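Local coordinates for protein B-agarase (Agarivorans gilvus, PDB 5Z6P) that probably hydrolyses the beta-galactosidic linkages of agarose, as an agarase of glycoside hydrolase family 50, at residues Q231-H234 with A235-H239; P537-A540 with V541-L545. All blocks are in the same frame, centred on the assembly; numbering follows the deposited sequence.

How the contacts relate
Contact 1 (231-239) comes first along the chain, in the loop that leaves strand 199-210 of the region resembling an agarase carbohydrate-binding module and runs to helix 241-255. Contact 2 (537-545) follows about 300 residues later, on the opening turns of helix 537-550, within the stretch related to beta-galactosidases. The two lie on opposite sides of the chain's centre, with their centres 59 Å apart and their nearest atoms about 49 Å apart. They share no helix, strand or direct touch. Each therefore settles its own neighbourhood: the first shapes a surface connection, whereas the second packs a peripheral helix against helices 523-530 and 581-609.

Contact 1 of 2, residues Q231-H234 with A235-H239; sequences QQEH and AQKIH
H234 and K237 are the first and last residues of a type I beta turn, and the backbone bond that closes it runs from K237 N to H234 O (3.1 Å) at 168°.

Packing reinforces the turn. With chi1 at 71°, CG of H234 sits between its own backbone N and carbonyl carbon, bringing the imidazole beneath the turn. K237 N lies over one face, toward the rim, and K237 CB makes a CH-pi contact 3.8 Å from the ring centroid. A flat histidine suits this place because its face accepts both backbone and aliphatic neighbours.

The second polar link belongs to the lysine's far end. All four side-chain torsions of K237 are extended, which carries NZ back along the chain to Q232 O at 2.9 Å, nearly in line with the carbonyl bond. NZ also bonds N229 O, so two backbone oxygens grip it; E233 OE1 lies 4.2 Å from NZ, too far for a salt bridge, though the opposite charges probably still attract. A lysine suits this buried place: its long aliphatic chain spans the turn and its ammonium reaches the backbone oxygens of Q232 and N229.

Outside the turn, E233 bends at chi2 (67°) and presents its carboxylate to the edge of the H239 ring, the two planes being nearly coplanar. H239 ND1 bonds E243 on the following helix. Q236 instead ties the turn to P743 and Q745. The modelled bond from H239 NE2 to E233 OE2 is straight but only 2.3 Å long, so its exact length is doubtful.

Contact 2 of 2, residues P537-A540 with V541-L545; sequences PTKA and VFVEL
F542 and T538, one helical turn apart, extend from the same flank of the helix with their side chains running alongside each other. From F542, CB rests 3.4 Å from K539 O, beside the backbone one turn back. The next atom, CG, is anti to the carbonyl carbon (chi1 -75°), which turns the ring back toward the start of the helix; CG and CD1 each lie 3.5 Å from T538 O, while CD2 is more distant from that oxygen, its nearest partner. Farther out, CE1 and CZ each approach T538 CG2 at 3.5 Å, and CE2 also faces it. That methyl sits over one ring face, displaced toward the rim, in a CH-pi contact 3.7 Å from the centroid. Beyond the pair, F542 packs on L590 and T528, as a large aromatic suits a buried place between helices.

Threonine serves T538 well because its two branches divide the work: CG2 meets the ring while OG1 bonds D474. Similarly, K539 offers its aliphatic CE to V543 CG2 at 3.8 Å, while its bent chain delivers NZ to backbone oxygens including L529, R531 and L570; a buried cation is thus well supplied with acceptors.

Under these side chains run regular backbone bonds, such as F542 N to T538 O at 2.8 Å. P537 suits the first position, where a ring-locked phi helps start the turn and its own nitrogen need donate no bond. Bonds and side-chain pairs alike follow the i to i+4 spacing of an alpha helix, here in the first turns of helix 537-550.

Contact 1 of 2, residues Q231-H234 with A235-H239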
# COMPACT_ATOMS: atom_id res chain seq x y z
N GLN A 231 21.64 1.02 16.82
CA GLN A 231 22.33 -0.25 17.07
C GLN A 231 22.64 -1.03 15.79
O GLN A 231 23.06 -2.19 15.85
CB GLN A 231 21.49 -1.12 18.02
CG GLN A 231 21.14 -0.39 19.31
CD GLN A 231 20.30 -1.22 20.25
OE1 GLN A 231 19.93 -2.35 19.94
NE2 GLN A 231 19.97 -0.66 21.41
N GLN A 232 22.44 -0.37 14.65
CA GLN A 232 22.62 -0.99 13.34
C GLN A 232 23.56 -0.17 12.49
O GLN A 232 23.56 1.06 12.55
CB GLN A 232 21.26 -1.14 12.62
CG GLN A 232 21.29 -0.91 11.08
CD GLN A 232 21.20 -2.20 10.28
OE1 GLN A 232 20.84 -3.25 10.80
NE2 GLN A 232 21.52 -2.11 9.01
N GLU A 233 24.36 -0.83 11.67
CA GLU A 233 25.21 -0.15 10.73
C GLU A 233 24.80 -0.53 9.32
O GLU A 233 24.43 -1.67 9.06
CB GLU A 233 26.68 -0.52 10.98
CG GLU A 233 27.67 0.47 10.43
CD GLU A 233 27.61 1.79 11.14
OE1 GLU A 233 27.59 1.80 12.40
OE2 GLU A 233 27.57 2.83 10.45
N HIS A 234 24.86 0.41 8.39
CA HIS A 234 24.57 0.10 7.01
C HIS A 234 25.30 1.11 6.14
O HIS A 234 25.72 2.16 6.63
CB HIS A 234 23.05 0.08 6.74
CG HIS A 234 22.41 1.44 6.76
ND1 HIS A 234 22.34 2.25 5.64
CD2 HIS A 234 21.81 2.13 7.75
CE1 HIS A 234 21.74 3.38 5.95
NE2 HIS A 234 21.41 3.33 7.23
N ALA A 235 25.45 0.78 4.86
CA ALA A 235 26.33 1.50 3.95
C ALA A 235 26.15 3.02 3.89
O ALA A 235 27.13 3.74 3.71
CB ALA A 235 26.19 0.93 2.55
N GLN A 236 24.93 3.52 4.01
CA GLN A 236 24.75 4.95 3.86
C GLN A 236 24.26 5.62 5.15
O GLN A 236 23.73 6.72 5.11
CB GLN A 236 23.80 5.25 2.69
CG GLN A 236 24.37 4.82 1.33
CD GLN A 236 23.46 5.18 0.17
OE1 GLN A 236 22.67 4.37 -0.28
NE2 GLN A 236 23.58 6.40 -0.32
N LYS A 237 24.47 4.97 6.29
CA LYS A 237 24.13 5.58 7.58
C LYS A 237 24.93 6.87 7.84
O LYS A 237 26.10 6.97 7.49
CB LYS A 237 24.35 4.58 8.72
CG LYS A 237 24.06 5.15 10.08
CD LYS A 237 24.16 4.10 11.14
CE LYS A 237 24.00 4.72 12.51
NZ LYS A 237 23.97 3.70 13.56
N ILE A 238 24.27 7.87 8.42
CA ILE A 238 24.90 9.14 8.79
C ILE A 238 25.35 9.10 10.25
O ILE A 238 24.55 8.81 11.14
CB ILE A 238 23.95 10.35 8.59
CG1 ILE A 238 23.72 10.62 7.09
CG2 ILE A 238 24.48 11.59 9.26
CD1 ILE A 238 24.92 11.13 6.36
N HIS A 239 26.62 9.41 10.50
CA HIS A 239 27.19 9.31 11.86
C HIS A 239 27.45 10.63 12.57
O HIS A 239 27.73 10.63 13.76
CB HIS A 239 28.50 8.52 11.83
CG HIS A 239 28.38 7.18 11.16
ND1 HIS A 239 28.65 7.00 9.82
CD2 HIS A 239 28.00 5.98 11.64
CE1 HIS A 239 28.46 5.73 9.50
NE2 HIS A 239 28.06 5.09 10.59

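Contact 2 of 2, residues P537-A540 with V541-L545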
# COMPACT_ATOMS: atom_id res chain seq x y z
N PRO A 537 -30.90 7.57 -0.27
CA PRO A 537 -31.11 7.83 -1.70
C PRO A 537 -30.65 6.68 -2.61
O PRO A 537 -31.35 6.37 -3.55
CB PRO A 537 -30.28 9.10 -1.96
CG PRO A 537 -30.15 9.74 -0.63
CD PRO A 537 -30.17 8.66 0.39
N THR A 538 -29.49 6.07 -2.34
CA THR A 538 -29.05 4.95 -3.17
C THR A 538 -30.03 3.75 -3.10
O THR A 538 -30.30 3.12 -4.11
CB THR A 538 -27.60 4.50 -2.78
OG1 THR A 538 -26.66 5.47 -3.24
CG2 THR A 538 -27.25 3.17 -3.41
N LYS A 539 -30.56 3.45 -1.92
CA LYS A 539 -31.57 2.40 -1.79
C LYS A 539 -32.79 2.70 -2.67
O LYS A 539 -33.30 1.80 -3.34
CB LYS A 539 -32.01 2.23 -0.33
CG LYS A 539 -33.15 1.24 -0.13
CD LYS A 539 -32.81 -0.11 -0.68
CE LYS A 539 -33.97 -1.08 -0.61
NZ LYS A 539 -34.28 -1.53 0.78
N ALA A 540 -33.25 3.95 -2.68
CA ALA A 540 -34.35 4.35 -3.56
C ALA A 540 -34.02 4.04 -5.02
O ALA A 540 -34.85 3.49 -5.76
CB ALA A 540 -34.67 5.81 -3.40
N VAL A 541 -32.80 4.40 -5.43
CA VAL A 541 -32.32 4.11 -6.77
C VAL A 541 -32.33 2.59 -7.02
O VAL A 541 -32.76 2.15 -8.07
CB VAL A 541 -30.89 4.66 -7.00
CG1 VAL A 541 -30.33 4.18 -8.35
CG2 VAL A 541 -30.91 6.17 -6.95
N PHE A 542 -31.87 1.81 -6.04
CA PHE A 542 -31.84 0.36 -6.19
C PHE A 542 -33.25 -0.20 -6.42
O PHE A 542 -33.45 -1.07 -7.25
CB PHE A 542 -31.22 -0.34 -4.97
CG PHE A 542 -29.70 -0.23 -4.87
CD1 PHE A 542 -28.94 0.42 -5.82
CD2 PHE A 542 -29.04 -0.79 -3.79
CE1 PHE A 542 -27.54 0.50 -5.69
CE2 PHE A 542 -27.66 -0.71 -3.65
CZ PHE A 542 -26.91 -0.07 -4.59
N VAL A 543 -34.22 0.30 -5.66
CA VAL A 543 -35.61 -0.12 -5.81
C VAL A 543 -36.11 0.16 -7.23
O VAL A 543 -36.76 -0.67 -7.85
CB VAL A 543 -36.53 0.57 -4.78
CG1 VAL A 543 -38.00 0.36 -5.13
CG2 VAL A 543 -36.24 0.04 -3.39
N GLU A 544 -35.79 1.34 -7.76
CA GLU A 544 -36.27 1.71 -9.08
C GLU A 544 -35.55 0.87 -10.14
O GLU A 544 -36.14 0.53 -11.17
CB GLU A 544 -36.06 3.20 -9.33
CG GLU A 544 -36.41 3.67 -10.74
CD GLU A 544 -37.90 3.58 -11.10
OE1 GLU A 544 -38.77 3.53 -10.20
OE2 GLU A 544 -38.20 3.59 -12.31
N LEU A 545 -34.30 0.50 -9.87
CA LEU A 545 -33.57 -0.38 -10.77
C LEU A 545 -34.22 -1.77 -10.83
O LEU A 545 -34.44 -2.30 -11.91
CB LEU A 545 -32.09 -0.48 -10.33
CG LEU A 545 -31.12 -1.18 -11.28
CD1 LEU A 545 -29.68 -0.85 -10.93
CD2 LEU A 545 -31.29 -2.71 -11.35